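PDB 3OLO: Two-component sensor histidine kinase from Nostoc sp., which probably autophosphorylates on a histidine and passes the phosphoryl group to a response regulator, the PAS domain described here being its likely sensory module. Local coordinates for residues L18-V23 / F35-D40; F27-N32 / S110-R115; D60-F65 / T83-Q88. All blocks are in the same frame, centred on the assembly; numbering follows the deposited sequence. Where two conformers were deposited one is given.

Interaction 1: residues L18-V23 / F35-D40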
ATOM      1  N   LEU A  18       3.258   2.182  -5.312  1.00 22.84           N
ATOM      2  CA  LEU A  18       2.783   0.932  -4.721  1.00 25.65           C
ATOM      3  C   LEU A  18       1.369   1.042  -4.162  1.00 23.69           C
ATOM      4  O   LEU A  18       0.502   0.230  -4.484  1.00 28.38           O
ATOM      5  CB  LEU A  18       3.716   0.491  -3.579  1.00 29.24           C
ATOM      6  CG  LEU A  18       4.943  -0.310  -3.992  1.00 29.42           C
ATOM      7  CD1 LEU A  18       5.942  -0.398  -2.848  1.00 24.14           C
ATOM      8  CD2 LEU A  18       4.530  -1.700  -4.476  1.00 26.69           C
ATOM      9  N   ILE A  19       1.116   2.025  -3.305  1.00 23.97           N
ATOM     10  CA  ILE A  19      -0.181   2.047  -2.619  1.00 24.60           C
ATOM     11  C   ILE A  19      -1.299   2.363  -3.606  1.00 24.08           C
ATOM     12  O   ILE A  19      -2.437   1.978  -3.403  1.00 26.86           O
ATOM     13  CB  ILE A  19      -0.233   3.052  -1.456  1.00 24.70           C
ATOM     14  CG1 ILE A  19      -1.416   2.725  -0.536  1.00 22.65           C
ATOM     15  CG2 ILE A  19      -0.341   4.456  -1.974  1.00 21.23           C
ATOM     16  CD1 ILE A  19      -1.217   1.420   0.273  1.00 21.38           C
ATOM     17  N   ASN A  20      -0.974   3.060  -4.683  1.00 23.12           N
ATOM     18  CA  ASN A  20      -1.988   3.390  -5.668  1.00 23.67           C
ATOM     19  C   ASN A  20      -2.279   2.237  -6.594  1.00 28.39           C
ATOM     20  O   ASN A  20      -3.295   2.224  -7.260  1.00 29.59           O
ATOM     21  CB  ASN A  20      -1.591   4.640  -6.429  1.00 22.34           C
ATOM     22  CG  ASN A  20      -1.853   5.872  -5.621  1.00 27.93           C
ATOM     23  OD1 ASN A  20      -2.952   6.047  -5.094  1.00 36.77           O
ATOM     24  ND2 ASN A  20      -0.848   6.709  -5.471  1.00 35.52           N
ATOM     25  N   ASN A  21      -1.392   1.252  -6.616  1.00 28.26           N
ATOM     26  CA  ASN A  21      -1.666   0.051  -7.379  1.00 32.10           C
ATOM     27  C   ASN A  21      -2.283  -1.036  -6.520  1.00 32.47           C
ATOM     28  O   ASN A  21      -2.774  -2.033  -7.039  1.00 34.97           O
ATOM     29  CB  ASN A  21      -0.405  -0.432  -8.089  1.00 32.92           C
ATOM     30  CG  ASN A  21      -0.185   0.302  -9.397  1.00 49.60           C
ATOM     31  OD1 ASN A  21      -0.851   0.016 -10.389  1.00 51.28           O
ATOM     32  ND2 ASN A  21       0.712   1.282  -9.396  1.00 52.23           N
ATOM     33  N   ALA A  22      -2.286  -0.835  -5.208  1.00 29.97           N
ATOM     34  CA  ALA A  22      -2.926  -1.791  -4.319  1.00 33.93           C
ATOM     35  C   ALA A  22      -4.436  -1.819  -4.553  1.00 38.83           C
ATOM     36  O   ALA A  22      -5.094  -0.787  -4.651  1.00 39.40           O
ATOM     37  CB  ALA A  22      -2.631  -1.462  -2.875  1.00 32.54           C
ATOM     38  N   VAL A  23      -4.971  -3.025  -4.625  1.00 33.36           N
ATOM     39  CA  VAL A  23      -6.397  -3.248  -4.777  1.00 39.06           C
ATOM     40  C   VAL A  23      -7.241  -2.690  -3.617  1.00 37.10           C
ATOM     41  O   VAL A  23      -8.385  -2.283  -3.808  1.00 33.12           O
ATOM     42  CB  VAL A  23      -6.661  -4.766  -4.930  1.00 46.46           C
ATOM     43  CG1 VAL A  23      -8.083  -5.119  -4.568  1.00 46.46           C
ATOM     44  CG2 VAL A  23      -6.332  -5.219  -6.348  1.00 54.37           C
ATOM     45  N   PHE A  35      -9.434  14.009   5.117  1.00 32.90           N
ATOM     46  CA  PHE A  35      -8.554  13.221   4.255  1.00 34.52           C
ATOM     47  C   PHE A  35      -7.254  13.984   3.978  1.00 36.17           C
ATOM     48  O   PHE A  35      -7.270  15.179   3.721  1.00 36.58           O
ATOM     49  CB  PHE A  35      -9.238  12.897   2.926  1.00 33.12           C
ATOM     50  CG  PHE A  35     -10.431  12.003   3.060  1.00 30.84           C
ATOM     51  CD1 PHE A  35     -10.271  10.624   3.195  1.00 31.26           C
ATOM     52  CD2 PHE A  35     -11.718  12.536   3.045  1.00 30.20           C
ATOM     53  CE1 PHE A  35     -11.375   9.786   3.320  1.00 34.65           C
ATOM     54  CE2 PHE A  35     -12.831  11.719   3.173  1.00 25.34           C
ATOM     55  CZ  PHE A  35     -12.662  10.328   3.309  1.00 33.52           C
ATOM     56  N   LEU A  36      -6.131  13.280   4.025  1.00 31.35           N
ATOM     57  CA  LEU A  36      -4.831  13.883   3.757  1.00 37.84           C
ATOM     58  C   LEU A  36      -4.204  13.232   2.543  1.00 31.12           C
ATOM     59  O   LEU A  36      -3.429  13.852   1.811  1.00 30.22           O
ATOM     60  CB  LEU A  36      -3.892  13.696   4.950  1.00 37.23           C
ATOM     61  CG  LEU A  36      -4.367  14.304   6.266  1.00 33.48           C
ATOM     62  CD1 LEU A  36      -3.373  13.990   7.365  1.00 37.58           C
ATOM     63  CD2 LEU A  36      -4.567  15.803   6.127  1.00 33.72           C
ATOM     64  N   TYR A  37      -4.532  11.963   2.347  1.00 29.36           N
ATOM     65  CA  TYR A  37      -3.986  11.195   1.253  1.00 27.27           C
ATOM     66  C   TYR A  37      -4.945  10.054   0.963  1.00 27.39           C
ATOM     67  O   TYR A  37      -5.431   9.413   1.882  1.00 31.92           O
ATOM     68  CB  TYR A  37      -2.599  10.648   1.625  1.00 26.67           C
ATOM     69  CG  TYR A  37      -1.967   9.902   0.488  1.00 32.16           C
ATOM     70  CD1 TYR A  37      -2.300   8.581   0.231  1.00 32.92           C
ATOM     71  CD2 TYR A  37      -1.068  10.528  -0.361  1.00 33.64           C
ATOM     72  CE1 TYR A  37      -1.732   7.893  -0.834  1.00 27.68           C
ATOM     73  CE2 TYR A  37      -0.498   9.850  -1.418  1.00 28.73           C
ATOM     74  CZ  TYR A  37      -0.837   8.538  -1.653  1.00 28.21           C
ATOM     75  OH  TYR A  37      -0.283   7.875  -2.718  1.00 32.69           O
ATOM     76  N   VAL A  38      -5.235   9.809  -0.309  1.00 26.21           N
ATOM     77  CA  VAL A  38      -6.112   8.704  -0.691  1.00 23.58           C
ATOM     78  C   VAL A  38      -5.487   7.976  -1.851  1.00 23.73           C
ATOM     79  O   VAL A  38      -4.895   8.622  -2.712  1.00 29.03           O
ATOM     80  CB  VAL A  38      -7.528   9.200  -1.133  1.00 29.07           C
ATOM     81  CG1 VAL A  38      -8.275   9.785   0.041  1.00 22.59           C
ATOM     82  CG2 VAL A  38      -7.429  10.233  -2.280  1.00 22.87           C
ATOM     83  N   ASN A  39      -5.614   6.645  -1.884  1.00 28.78           N
ATOM     84  CA  ASN A  39      -5.150   5.869  -3.036  1.00 35.54           C
ATOM     85  C   ASN A  39      -6.268   5.681  -4.060  1.00 34.19           C
ATOM     86  O   ASN A  39      -7.435   5.918  -3.762  1.00 31.83           O
ATOM     87  CB  ASN A  39      -4.518   4.523  -2.617  1.00 31.12           C
ATOM     88  CG  ASN A  39      -5.543   3.436  -2.291  1.00 30.67           C
ATOM     89  OD1 ASN A  39      -6.711   3.709  -2.044  1.00 28.45           O
ATOM     90  ND2 ASN A  39      -5.083   2.183  -2.264  1.00 27.81           N
ATOM     91  N   ASP A  40      -5.899   5.282  -5.273  1.00 29.69           N
ATOM     92  CA  ASP A  40      -6.862   5.138  -6.360  1.00 32.43           C
ATOM     93  C   ASP A  40      -8.068   4.267  -5.966  1.00 29.37           C
ATOM     94  O   ASP A  40      -9.205   4.590  -6.307  1.00 29.15           O
ATOM     95  CB  ASP A  40      -6.177   4.568  -7.613  1.00 35.23           C
ATOM     96  CG  ASP A  40      -5.123   5.512  -8.204  1.00 37.69           C
ATOM     97  OD1 ASP A  40      -5.043   6.687  -7.798  1.00 36.70           O
ATOM     98  OD2 ASP A  40      -4.373   5.077  -9.100  1.00 39.99           O
TER
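In this PAS domain the C-terminal part of helix 8-21 is tied to the junction between strand 35-38, outermost in the sheet of this chain, and helix 40-46, where N39 is the N-cap residue. Two side-chain amides carry the polar part. N39 holds CG in the crowded position between its backbone N and carbonyl carbon (chi1 79°), so that ND2 donates to I19 O at 2.9 Å. The acceptor lies in the amide plane of N39, but the donor stands above the carbonyl plane of I19, not on a lone pair. The amide is held at both ends, because ND2 also bonds E24 O and OD1 accepts from S26 N and T42 N, limiting its rotation.

N20 answers from the helix side. Its OD1 receives D40 N at 3.0 Å through an in-plane lone pair, although the bond is bent (137° at the hydrogen). The same oxygen lies 3.5 Å from D40 OD1, another acceptor; the salt bridge from D40 OD1 to R50 would probably offset the repulsion between the two oxygens. An alanine in place of N20 would take away the acceptor of D40 N and would probably loosen the start of helix 40-46 from helix 8-21.

Among apolar contacts, I19 CG2 lies at the edge of the Y37 ring, 3.9 Å from Y37 CE1 and nearer still, 3.5 Å, to Y37 OH, the two side chains sliding past each other in opposite directions. Across the dimer, I19 packs on I19, and Y37 on F14, of the second subunit.

Y37, with CG anti to its backbone N (chi1 -177°), meets N20 tip to tip: its hydroxyl bonds H16 ND1, while N20 ND2, weakly bonded to H16 O, lies 3.0 Å from Y37 OH.

Interaction 2: residues F27-N32 / S110-R115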
ATOM      1  N   PHE A  27      -6.262   4.967   2.958  1.00 22.73           N
ATOM      2  CA  PHE A  27      -6.150   6.425   3.019  1.00 23.24           C
ATOM      3  C   PHE A  27      -5.708   6.910   4.383  1.00 24.99           C
ATOM      4  O   PHE A  27      -5.725   6.156   5.350  1.00 25.49           O
ATOM      5  CB  PHE A  27      -7.471   7.091   2.622  1.00 25.46           C
ATOM      6  CG  PHE A  27      -8.645   6.680   3.467  1.00 27.42           C
ATOM      7  CD1 PHE A  27      -8.875   7.273   4.697  1.00 28.41           C
ATOM      8  CD2 PHE A  27      -9.532   5.710   3.019  1.00 30.89           C
ATOM      9  CE1 PHE A  27      -9.977   6.904   5.475  1.00 23.99           C
ATOM     10  CE2 PHE A  27     -10.629   5.334   3.783  1.00 32.20           C
ATOM     11  CZ  PHE A  27     -10.850   5.926   5.014  1.00 25.80           C
ATOM     12  N   CYS A  28      -5.293   8.172   4.447  1.00 24.69           N
ATOM     13  CA  CYS A  28      -4.872   8.781   5.705  1.00 29.46           C
ATOM     14  C   CYS A  28      -5.813   9.914   6.096  1.00 26.22           C
ATOM     15  O   CYS A  28      -6.195  10.706   5.256  1.00 25.23           O
ATOM     16  CB  CYS A  28      -3.446   9.316   5.588  1.00 35.41           C
ATOM     17  SG  CYS A  28      -2.191   8.026   5.479  1.00 33.99           S
ATOM     18  N   LEU A  29      -6.179   9.955   7.374  1.00 24.35           N
ATOM     19  CA  LEU A  29      -6.986  11.020   7.949  1.00 29.68           C
ATOM     20  C   LEU A  29      -6.147  11.819   8.934  1.00 33.60           C
ATOM     21  O   LEU A  29      -5.351  11.242   9.665  1.00 31.82           O
ATOM     22  CB  LEU A  29      -8.164  10.424   8.711  1.00 29.87           C
ATOM     23  CG  LEU A  29      -9.094   9.525   7.908  1.00 32.00           C
ATOM     24  CD1 LEU A  29     -10.067   8.796   8.837  1.00 31.85           C
ATOM     25  CD2 LEU A  29      -9.830  10.357   6.872  1.00 25.64           C
ATOM     26  N   GLY A  30      -6.336  13.137   8.958  1.00 35.23           N
ATOM     27  CA  GLY A  30      -5.716  13.994   9.954  1.00 35.10           C
ATOM     28  C   GLY A  30      -6.479  13.948  11.268  1.00 38.72           C
ATOM     29  O   GLY A  30      -7.441  13.200  11.416  1.00 38.97           O
ATOM     30  N   ASP A  31      -6.066  14.766  12.226  1.00 40.26           N
ATOM     31  CA  ASP A  31      -6.586  14.645  13.580  1.00 45.25           C
ATOM     32  C   ASP A  31      -8.074  15.021  13.653  1.00 44.93           C
ATOM     33  O   ASP A  31      -8.772  14.624  14.585  1.00 44.92           O
ATOM     34  CB  ASP A  31      -5.743  15.490  14.547  1.00 55.65           C
ATOM     35  CG  ASP A  31      -5.769  14.955  15.978  1.00 60.30           C
ATOM     36  OD1 ASP A  31      -5.757  13.720  16.174  1.00 49.77           O
ATOM     37  OD2 ASP A  31      -5.800  15.779  16.914  1.00 73.69           O
ATOM     38  N   ASN A  32      -8.559  15.779  12.673  1.00 43.59           N
ATOM     39  CA  ASN A  32      -9.985  16.111  12.606  1.00 45.52           C
ATOM     40  C   ASN A  32     -10.721  15.289  11.544  1.00 43.24           C
ATOM     41  O   ASN A  32     -11.787  15.675  11.083  1.00 47.84           O
ATOM     42  CB  ASN A  32     -10.189  17.601  12.333  1.00 56.04           C
ATOM     43  CG  ASN A  32      -9.127  18.465  12.982  1.00 77.89           C
ATOM     44  OD1 ASN A  32      -9.023  18.524  14.209  1.00 84.43           O
ATOM     45  ND2 ASN A  32      -8.334  19.149  12.159  1.00 87.50           N
ATOM     46  N   SER A 110      -4.151   8.975  10.995  1.00 34.69           N
ATOM     47  CA  SER A 110      -4.388   7.548  10.986  1.00 38.25           C
ATOM     48  C   SER A 110      -4.262   7.013   9.580  1.00 32.15           C
ATOM     49  O   SER A 110      -4.558   7.699   8.614  1.00 32.11           O
ATOM     50  CB  SER A 110      -5.751   7.208  11.587  1.00 33.41           C
ATOM     51  OG  SER A 110      -6.777   7.875  10.897  1.00 39.94           O
ATOM     52  N   CYS A 111      -3.740   5.799   9.496  1.00 36.70           N
ATOM     53  CA  CYS A 111      -3.782   5.002   8.293  1.00 36.57           C
ATOM     54  C   CYS A 111      -5.028   4.158   8.376  1.00 34.29           C
ATOM     55  O   CYS A 111      -5.303   3.532   9.399  1.00 35.53           O
ATOM     56  CB  CYS A 111      -2.553   4.101   8.217  1.00 44.91           C
ATOM     57  SG  CYS A 111      -1.029   5.014   7.958  1.00 48.39           S
ATOM     58  N   VAL A 112      -5.778   4.134   7.291  1.00 28.25           N
ATOM     59  CA  VAL A 112      -7.039   3.440   7.268  1.00 32.62           C
ATOM     60  C   VAL A 112      -7.053   2.494   6.078  1.00 27.61           C
ATOM     61  O   VAL A 112      -6.741   2.898   4.965  1.00 27.89           O
ATOM     62  CB  VAL A 112      -8.193   4.454   7.153  1.00 34.39           C
ATOM     63  CG1 VAL A 112      -9.528   3.756   7.103  1.00 30.39           C
ATOM     64  CG2 VAL A 112      -8.145   5.419   8.317  1.00 34.54           C
ATOM     65  N   PHE A 113      -7.384   1.232   6.323  1.00 24.99           N
ATOM     66  CA  PHE A 113      -7.655   0.283   5.248  1.00 26.47           C
ATOM     67  C   PHE A 113      -9.126  -0.116   5.280  1.00 32.04           C
ATOM     68  O   PHE A 113      -9.671  -0.426   6.340  1.00 30.20           O
ATOM     69  CB  PHE A 113      -6.751  -0.932   5.380  1.00 31.74           C
ATOM     70  CG  PHE A 113      -5.300  -0.592   5.262  1.00 38.31           C
ATOM     71  CD1 PHE A 113      -4.574  -0.218   6.377  1.00 42.36           C
ATOM     72  CD2 PHE A 113      -4.674  -0.597   4.028  1.00 40.54           C
ATOM     73  CE1 PHE A 113      -3.241   0.114   6.269  1.00 47.38           C
ATOM     74  CE2 PHE A 113      -3.337  -0.273   3.915  1.00 40.57           C
ATOM     75  CZ  PHE A 113      -2.626   0.096   5.035  1.00 44.11           C
ATOM     76  N   VAL A 114      -9.763  -0.111   4.114  1.00 28.60           N
ATOM     77  CA  VAL A 114     -11.206  -0.307   4.038  1.00 27.06           C
ATOM     78  C   VAL A 114     -11.564  -1.424   3.068  1.00 28.47           C
ATOM     79  O   VAL A 114     -11.181  -1.401   1.903  1.00 35.79           O
ATOM     80  CB  VAL A 114     -11.910   0.989   3.633  1.00 27.46           C
ATOM     81  CG1 VAL A 114     -13.433   0.852   3.760  1.00 24.82           C
ATOM     82  CG2 VAL A 114     -11.398   2.117   4.508  1.00 29.54           C
ATOM     83  N   ARG A 115     -12.280  -2.419   3.580  1.00 34.67           N
ATOM     84  CA  ARG A 115     -12.749  -3.533   2.774  1.00 39.78           C
ATOM     85  C   ARG A 115     -14.231  -3.350   2.552  1.00 39.88           C
ATOM     86  O   ARG A 115     -14.980  -3.116   3.494  1.00 33.58           O
ATOM     87  CB  ARG A 115     -12.514  -4.863   3.490  1.00 48.81           C
ATOM     88  CG  ARG A 115     -11.078  -5.335   3.495  1.00 70.17           C
ATOM     89  CD  ARG A 115     -10.898  -6.585   4.348  1.00 81.51           C
ATOM     90  NE  ARG A 115     -10.531  -6.256   5.724  1.00 83.07           N
ATOM     91  CZ  ARG A 115     -10.158  -7.152   6.635  1.00 88.33           C
ATOM     92  NH1 ARG A 115      -9.839  -6.761   7.864  1.00 86.64           N
ATOM     93  NH2 ARG A 115     -10.106  -8.440   6.322  1.00 94.12           N
TER
HETATM   94  O   HOH W   1      -7.320  10.407  12.407  1.00 39.40           O
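F27 gives up more surface than any other residue where strands 25-29 and 107-116 run antiparallel, and its ring lies beside V112 of the partner strand, both side chains pointing the same way. CG sits in the crowded position between the backbone N and the carbonyl carbon (chi1 58°), which sends the ring alongside this hydrogen-bonded partner. V112 CB stands over one face of the ring, toward the rim, 3.8 Å from the centroid, in a CH-pi contact. V112 CG1, anti to its own backbone N, makes the shortest side-chain approach of the pair, 3.3 Å to F27 CZ. Further along, V114 CG2 meets F27 CE2 at 3.4 Å, so two valines of one strand pack on a single ring, while L29 CG lies at the ring edge, in its plane.

Beneath this packing the backbones are joined in pairs. F27 N donates to V112 O at 2.9 Å, and V112 N returns the bond almost along the C=O axis of F27. L29 and S110 exchange a second pair, both donors lying in the carbonyl planes. S110, the third large contributor, sets OG beside L29 CB at 3.6 Å; a water hydrogen-bonded to that hydroxyl donates to G30 O and so links the two segments just beyond the last backbone pair. Between the two hydrogen-bonded pairs, C28 and C111 form a non-hydrogen-bonded one, their SG atoms touching at 4.1 Å on the opposite face of the sheet.

That cysteine face is packed by L18 of the second subunit. The face of F27, V112 and V114 is turned to the interior, where T42 and M45 of helix 40-46 and Y85 of strand 78-86 cover it; strand 35-38 continues the sheet beyond C28, and strand 92-104 beyond C111.

Interaction 3: residues D60-F65 / T83-Q88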
ATOM      1  N   ASP A  60     -18.214  13.179   5.685  1.00 35.24           N
ATOM      2  CA  ASP A  60     -18.954  13.378   4.427  1.00 33.73           C
ATOM      3  C   ASP A  60     -19.226  12.061   3.701  1.00 37.00           C
ATOM      4  O   ASP A  60     -20.002  12.036   2.753  1.00 36.58           O
ATOM      5  CB  ASP A  60     -18.165  14.294   3.486  1.00 32.88           C
ATOM      6  CG  ASP A  60     -17.887  15.652   4.094  1.00 42.34           C
ATOM      7  OD1 ASP A  60     -18.758  16.167   4.830  1.00 35.66           O
ATOM      8  OD2 ASP A  60     -16.798  16.206   3.832  1.00 44.38           O
ATOM      9  N   ILE A  61     -18.548  10.990   4.128  1.00 32.98           N
ATOM     10  CA  ILE A  61     -18.640   9.656   3.525  1.00 36.12           C
ATOM     11  C   ILE A  61     -19.246   8.651   4.512  1.00 32.86           C
ATOM     12  O   ILE A  61     -20.087   7.836   4.170  1.00 32.70           O
ATOM     13  CB  ILE A  61     -17.225   9.112   3.190  1.00 42.49           C
ATOM     14  CG1 ILE A  61     -16.425  10.124   2.366  1.00 45.61           C
ATOM     15  CG2 ILE A  61     -17.303   7.769   2.472  1.00 36.75           C
ATOM     16  CD1 ILE A  61     -16.806  10.173   0.931  1.00 35.54           C
ATOM     17  N   ASP A  62     -18.760   8.687   5.740  1.00 25.95           N
ATOM     18  CA  ASP A  62     -19.187   7.738   6.761  1.00 30.49           C
ATOM     19  C   ASP A  62     -20.556   8.146   7.285  1.00 30.89           C
ATOM     20  O   ASP A  62     -20.679   9.037   8.117  1.00 41.47           O
ATOM     21  CB  ASP A  62     -18.163   7.690   7.893  1.00 32.19           C
ATOM     22  CG  ASP A  62     -18.469   6.617   8.918  1.00 36.17           C
ATOM     23  OD1 ASP A  62     -19.602   6.089   8.926  1.00 37.33           O
ATOM     24  OD2 ASP A  62     -17.574   6.305   9.719  1.00 40.38           O
ATOM     25  N   VAL A  63     -21.585   7.496   6.765  1.00 32.02           N
ATOM     26  CA  VAL A  63     -22.956   7.761   7.170  1.00 32.36           C
ATOM     27  C   VAL A  63     -23.146   7.666   8.678  1.00 31.91           C
ATOM     28  O   VAL A  63     -23.951   8.392   9.257  1.00 36.88           O
ATOM     29  CB  VAL A  63     -23.918   6.764   6.500  1.00 35.02           C
ATOM     30  CG1 VAL A  63     -25.352   7.028   6.944  1.00 33.98           C
ATOM     31  CG2 VAL A  63     -23.805   6.869   4.994  1.00 33.09           C
ATOM     32  N   ASP A  64     -22.417   6.760   9.319  1.00 33.51           N
ATOM     33  CA  ASP A  64     -22.632   6.508  10.736  1.00 35.31           C
ATOM     34  C   ASP A  64     -21.552   7.124  11.607  1.00 40.00           C
ATOM     35  O   ASP A  64     -21.340   6.697  12.745  1.00 36.05           O
ATOM     36  CB  ASP A  64     -22.739   5.005  10.975  1.00 36.43           C
ATOM     37  CG  ASP A  64     -23.962   4.404  10.310  1.00 40.44           C
ATOM     38  OD1 ASP A  64     -25.013   5.083  10.270  1.00 48.81           O
ATOM     39  OD2 ASP A  64     -23.872   3.263   9.817  1.00 48.21           O
ATOM     40  N   PHE A  65     -20.890   8.147  11.073  1.00 35.16           N
ATOM     41  CA  PHE A  65     -19.735   8.754  11.727  1.00 41.93           C
ATOM     42  C   PHE A  65     -20.017   9.177  13.174  1.00 38.89           C
ATOM     43  O   PHE A  65     -19.206   8.945  14.066  1.00 41.49           O
ATOM     44  CB  PHE A  65     -19.263   9.959  10.912  1.00 42.25           C
ATOM     45  CG  PHE A  65     -18.128  10.715  11.542  1.00 46.42           C
ATOM     46  CD1 PHE A  65     -18.379  11.744  12.435  1.00 49.25           C
ATOM     47  CD2 PHE A  65     -16.816  10.409  11.230  1.00 39.94           C
ATOM     48  CE1 PHE A  65     -17.341  12.448  13.011  1.00 47.82           C
ATOM     49  CE2 PHE A  65     -15.776  11.109  11.801  1.00 46.90           C
ATOM     50  CZ  PHE A  65     -16.038  12.128  12.696  1.00 50.18           C
ATOM     51  N   THR A  83     -18.762   0.150   9.327  1.00 34.05           N
ATOM     52  CA  THR A  83     -19.691   1.252   9.215  1.00 33.19           C
ATOM     53  C   THR A  83     -20.285   1.252   7.811  1.00 32.11           C
ATOM     54  O   THR A  83     -19.948   0.399   6.998  1.00 38.85           O
ATOM     55  CB  THR A  83     -19.001   2.570   9.540  1.00 36.84           C
ATOM     56  OG1 THR A  83     -19.988   3.583   9.777  1.00 38.07           O
ATOM     57  CG2 THR A  83     -18.062   2.979   8.408  1.00 36.26           C
ATOM     58  N   ARG A  84     -21.191   2.184   7.537  1.00 32.18           N
ATOM     59  CA  ARG A  84     -21.744   2.339   6.191  1.00 33.30           C
ATOM     60  C   ARG A  84     -21.140   3.572   5.552  1.00 33.33           C
ATOM     61  O   ARG A  84     -21.008   4.603   6.205  1.00 34.74           O
ATOM     62  CB  ARG A  84     -23.265   2.498   6.239  1.00 35.18           C
ATOM     63  CG  ARG A  84     -23.999   1.304   6.846  1.00 48.26           C
ATOM     64  CD  ARG A  84     -25.496   1.530   6.848  1.00 49.22           C
ATOM     65  NE  ARG A  84     -25.883   2.608   7.750  1.00 48.62           N
ATOM     66  CZ  ARG A  84     -26.992   3.336   7.624  1.00 54.97           C
ATOM     67  NH1 ARG A  84     -27.838   3.116   6.621  1.00 51.15           N
ATOM     68  NH2 ARG A  84     -27.251   4.295   8.500  1.00 51.04           N
ATOM     69  N   TYR A  85     -20.758   3.454   4.287  1.00 29.06           N
ATOM     70  CA  TYR A  85     -20.321   4.596   3.497  1.00 28.26           C
ATOM     71  C   TYR A  85     -21.364   4.985   2.459  1.00 33.43           C
ATOM     72  O   TYR A  85     -22.089   4.129   1.949  1.00 36.95           O
ATOM     73  CB  TYR A  85     -19.043   4.247   2.739  1.00 23.37           C
ATOM     74  CG  TYR A  85     -17.763   4.297   3.546  1.00 23.73           C
ATOM     75  CD1 TYR A  85     -17.769   4.509   4.921  1.00 28.71           C
ATOM     76  CD2 TYR A  85     -16.537   4.149   2.914  1.00 27.51           C
ATOM     77  CE1 TYR A  85     -16.574   4.555   5.648  1.00 26.05           C
ATOM     78  CE2 TYR A  85     -15.348   4.204   3.624  1.00 29.54           C
ATOM     79  CZ  TYR A  85     -15.371   4.411   4.988  1.00 29.62           C
ATOM     80  OH  TYR A  85     -14.177   4.455   5.685  1.00 29.88           O
ATOM     81  N   ARG A  86     -21.443   6.277   2.152  0.51 35.17           N
ATOM     82  CA  ARG A  86     -22.234   6.743   1.024  0.51 34.69           C
ATOM     83  C   ARG A  86     -21.299   7.286  -0.034  0.51 32.41           C
ATOM     84  O   ARG A  86     -20.446   8.129   0.251  0.51 28.47           O
ATOM     85  CB  ARG A  86     -23.224   7.830   1.425  0.51 36.32           C
ATOM     86  CG  ARG A  86     -24.011   8.366   0.235  0.51 35.18           C
ATOM     87  CD  ARG A  86     -24.876   9.552   0.601  0.51 35.66           C
ATOM     88  NE  ARG A  86     -25.909   9.200   1.570  0.51 41.73           N
ATOM     89  CZ  ARG A  86     -25.973   9.661   2.816  0.51 40.85           C
ATOM     90  NH1 ARG A  86     -25.063  10.517   3.267  0.51 44.70           N
ATOM     91  NH2 ARG A  86     -26.965   9.278   3.609  0.51 37.28           N
ATOM     92  N   SER A  87     -21.463   6.796  -1.256  1.00 28.94           N
ATOM     93  CA  SER A  87     -20.590   7.180  -2.350  1.00 26.26           C
ATOM     94  C   SER A  87     -21.176   8.398  -3.045  1.00 25.12           C
ATOM     95  O   SER A  87     -22.317   8.778  -2.788  1.00 29.47           O
ATOM     96  CB  SER A  87     -20.438   6.035  -3.339  1.00 24.99           C
ATOM     97  OG  SER A  87     -21.668   5.759  -3.977  1.00 27.27           O
ATOM     98  N   GLN A  88     -20.399   8.998  -3.935  1.00 28.49           N
ATOM     99  CA  GLN A  88     -20.846  10.197  -4.609  1.00 27.07           C
ATOM    100  C   GLN A  88     -22.150   9.981  -5.389  1.00 34.13           C
ATOM    101  O   GLN A  88     -22.996  10.872  -5.437  1.00 32.07           O
ATOM    102  CB  GLN A  88     -19.759  10.746  -5.527  1.00 20.26           C
ATOM    103  CG  GLN A  88     -20.268  11.973  -6.273  1.00 30.91           C
ATOM    104  CD  GLN A  88     -19.177  12.912  -6.707  1.00 27.95           C
ATOM    105  OE1 GLN A  88     -19.320  14.122  -6.587  1.00 27.66           O
ATOM    106  NE2 GLN A  88     -18.081  12.364  -7.230  1.00 22.04           N
TER
HETATM  107  O   HOH W   2     -20.815  10.949   0.330  1.00 36.45           O
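Three flat groups of strand 78-86 receive the loop 60-65. The Y85 ring takes I61 CG2 over one face, toward the rim and 3.9 Å from the centroid, a CH-pi contact. The R84 guanidinium has V63 CG1 over a face and the D64 carboxylate at its edge. In the conformer described, V63 CG2 lies over a face of the R86 guanidinium, toward its rim, so the two methyls of one valine serve two arginines.

The edge contact is the strongest statement of charge. R84, bent at chi3 (-67°), grips D64 side-on: NE donates to OD2 and NH2 to OD1, each at 3.0 Å and each to a syn lone pair. With the planes only 26° apart, the salt bridge is nearly coplanar and both bonds are close to straight.

Next to it D62, with CG anti to its backbone N (chi1 -174°), gathers donors on OD1. T83 OG1 gives its hydrogen to the syn lone pair at 2.7 Å, while D64 N comes from above the carboxylate plane. The other oxygen, OD2, is bonded to H68 NE2. This network would probably favour the ionised carboxylate.

Backbone bonds flank Y85: R86 N donates to I61 O at 2.9 Å, and V63 N donates weakly to R84 O. A water donates to both D60 O and R86 O and so bridges them. The loop combines an Asx turn, D62 OD1 to D64 N, with a type I turn from D62 to F65, and a single beta bridge, D62 with Y85, joins it to an outermost strand of the PAS sheet.

In the fold
The three contacts share one five-stranded sheet. Interactions 1 and 2, with centres about 11 Å apart, meet at a classic beta bulge: L36 and Y37 both face C28, with L36 N 2.9 Å from C28 O and Y37 O the same distance from C28 N. Both also reach the second subunit, whereas interaction 3 touches no other chain of the assembly. On the face of the sheet that carries F27, Y85 OH lies 3.7 Å from F27 CZ, linking interactions 2 and 3, and F35 meets I61, linking 1 and 3. PAS domains often hold ligands in such an interior; here a glycerol, probably from the crystallisation liquor, lies about 3 Å from the side chain of D40.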